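Local coordinates for Alr4995 protein (Nostoc sp., PDB 6LRF) that acts as a bifunctional enzyme, combining arginine dihydrolase and ornithine cyclodeaminase activities in one chain, at residues N230-A235 and V247-L252. Residues are numbered along the deposited sequence; the frame is centred on the assembly and turned at random.
Sequences NKASDA and VLETPL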
loop_
_atom_site.group_PDB
_atom_site.type_symbol
_atom_site.label_atom_id
_atom_site.label_comp_id
_atom_site.label_asym_id
_atom_site.label_seq_id
_atom_site.Cartn_x
_atom_site.Cartn_y
_atom_site.Cartn_z
ATOM N N ASN B 230 -23.738 30.055 29.581
ATOM C CA ASN B 230 -22.336 30.369 29.803
ATOM C C ASN B 230 -21.794 31.399 28.807
ATOM O O ASN B 230 -21.489 32.533 29.184
ATOM C CB ASN B 230 -21.498 29.094 29.736
ATOM C CG ASN B 230 -20.016 29.368 29.898
ATOM O OD1 ASN B 230 -19.610 30.193 30.718
ATOM N ND2 ASN B 230 -19.200 28.692 29.098
ATOM N N LYS B 231 -21.677 30.996 27.542
ATOM C CA LYS B 231 -21.049 31.825 26.509
ATOM C C LYS B 231 -21.588 31.466 25.134
ATOM O O LYS B 231 -21.546 30.298 24.742
ATOM C CB LYS B 231 -19.518 31.657 26.531
ATOM C CG LYS B 231 -18.733 32.956 26.700
ATOM C CD LYS B 231 -17.420 32.726 27.468
ATOM C CE LYS B 231 -17.665 32.719 28.988
ATOM N NZ LYS B 231 -16.440 32.572 29.823
ATOM N N ALA B 232 -22.090 32.463 24.408
ATOM C CA ALA B 232 -22.655 32.240 23.074
ATOM C C ALA B 232 -21.851 32.940 21.975
ATOM O O ALA B 232 -21.325 34.030 22.181
ATOM C CB ALA B 232 -24.115 32.706 23.032
ATOM N N SER B 233 -21.765 32.307 20.808
ATOM C CA SER B 233 -21.152 32.920 19.632
ATOM C C SER B 233 -22.030 34.040 19.068
ATOM O O SER B 233 -23.223 34.120 19.381
ATOM C CB SER B 233 -20.916 31.870 18.549
ATOM O OG SER B 233 -22.143 31.524 17.924
ATOM N N ASP B 234 -21.446 34.889 18.219
ATOM C CA ASP B 234 -22.207 35.941 17.538
ATOM C C ASP B 234 -23.299 35.352 16.650
ATOM O O ASP B 234 -24.433 35.834 16.640
ATOM C CB ASP B 234 -21.286 36.828 16.694
ATOM C CG ASP B 234 -20.466 37.783 17.534
ATOM O OD1 ASP B 234 -20.860 38.045 18.691
ATOM O OD2 ASP B 234 -19.430 38.277 17.033
ATOM N N ALA B 235 -22.935 34.314 15.903
ATOM C CA ALA B 235 -23.890 33.573 15.090
ATOM C C ALA B 235 -25.051 33.080 15.944
ATOM O O ALA B 235 -26.220 33.336 15.634
ATOM C CB ALA B 235 -23.206 32.408 14.407
ATOM N N VAL B 247 -30.849 36.869 24.915
ATOM C CA VAL B 247 -29.736 36.071 25.411
ATOM C C VAL B 247 -28.953 36.745 26.530
ATOM O O VAL B 247 -28.302 37.762 26.315
ATOM C CB VAL B 247 -28.753 35.727 24.285
ATOM C CG1 VAL B 247 -27.532 35.016 24.855
ATOM C CG2 VAL B 247 -29.446 34.882 23.212
ATOM N N LEU B 248 -29.021 36.158 27.722
ATOM C CA LEU B 248 -28.216 36.584 28.865
ATOM C C LEU B 248 -27.040 35.633 29.060
ATOM O O LEU B 248 -27.226 34.422 29.185
ATOM C CB LEU B 248 -29.062 36.624 30.143
ATOM C CG LEU B 248 -29.899 37.852 30.516
ATOM C CD1 LEU B 248 -30.617 38.446 29.326
ATOM C CD2 LEU B 248 -30.902 37.490 31.593
ATOM N N GLU B 249 -25.829 36.168 29.081
ATOM C CA GLU B 249 -24.663 35.348 29.382
ATOM C C GLU B 249 -24.231 35.580 30.825
ATOM O O GLU B 249 -24.666 36.535 31.464
ATOM C CB GLU B 249 -23.514 35.653 28.416
ATOM C CG GLU B 249 -23.842 35.351 26.960
ATOM C CD GLU B 249 -22.798 35.889 25.989
ATOM O OE1 GLU B 249 -22.655 37.128 25.890
ATOM O OE2 GLU B 249 -22.124 35.073 25.320
ATOM N N THR B 250 -23.399 34.678 31.336
ATOM C CA THR B 250 -22.778 34.811 32.654
ATOM C C THR B 250 -21.712 33.727 32.760
ATOM O O THR B 250 -21.994 32.546 32.536
ATOM C CB THR B 250 -23.802 34.700 33.840
ATOM O OG1 THR B 250 -23.100 34.663 35.094
ATOM C CG2 THR B 250 -24.692 33.451 33.715
ATOM N N PRO B 251 -20.472 34.126 33.077
ATOM C CA PRO B 251 -19.380 33.150 33.124
ATOM C C PRO B 251 -19.639 32.067 34.165
ATOM O O PRO B 251 -20.030 32.390 35.294
ATOM C CB PRO B 251 -18.159 34.003 33.497
ATOM C CG PRO B 251 -18.717 35.180 34.196
ATOM C CD PRO B 251 -20.043 35.459 33.531
ATOM N N LEU B 252 -19.442 30.807 33.768
ATOM C CA LEU B 252 -19.624 29.649 34.644
ATOM C C LEU B 252 -18.495 28.657 34.421
ATOM O O LEU B 252 -18.678 27.448 34.575
ATOM C CB LEU B 252 -20.975 28.968 34.388
ATOM C CG LEU B 252 -22.246 29.729 34.766
ATOM C CD1 LEU B 252 -23.440 29.187 33.994
ATOM C CD2 LEU B 252 -22.500 29.649 36.269
#
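Asn230 brings the OD1 tip of its carboxamide against the backbone at Pro251 and Leu252, where the two segments leave their parallel strands, 226-229 and 246-249. With CG anti to the backbone N (chi1 177°), OD1 reaches Leu252 and accepts its N-H at 3.1 Å from Leu252 N; the donor sits above the carbonyl plane, and the bond is moderately bent (N-H...O 151°). The other end of the amide is held too, ND2 donating to Asn215 O, so the buried group is fixed in its rotation. On the backbone, Asn230 CA makes a CA-H...O contact with Thr250 O at 3.5 Å. An alanine here would remove both amide bonds, including the acceptor of the Leu252 N-H, and would probably loosen the turn into helix 253-256.

Glu249 does the reverse job at the more open edge. Its chain, extended beyond CG, runs across to the backbone at Ala232, and OE2 takes the Ala232 N-H on its anti lone pair at 2.8 Å from Ala232 N, almost straight at 175°. The Ala232 methyl passes beside the same oxygen, CB lying 3.8 Å from Glu249 OE2. One residue on, Ser233 N-caps helix 234-242 of this beta-alpha-beta unit. Each segment lends a side-chain oxygen to a backbone N-H of the other, so polar bonds join the strands at and just past their ends, and the donor probably helps stabilise Glu249 as a carboxylate.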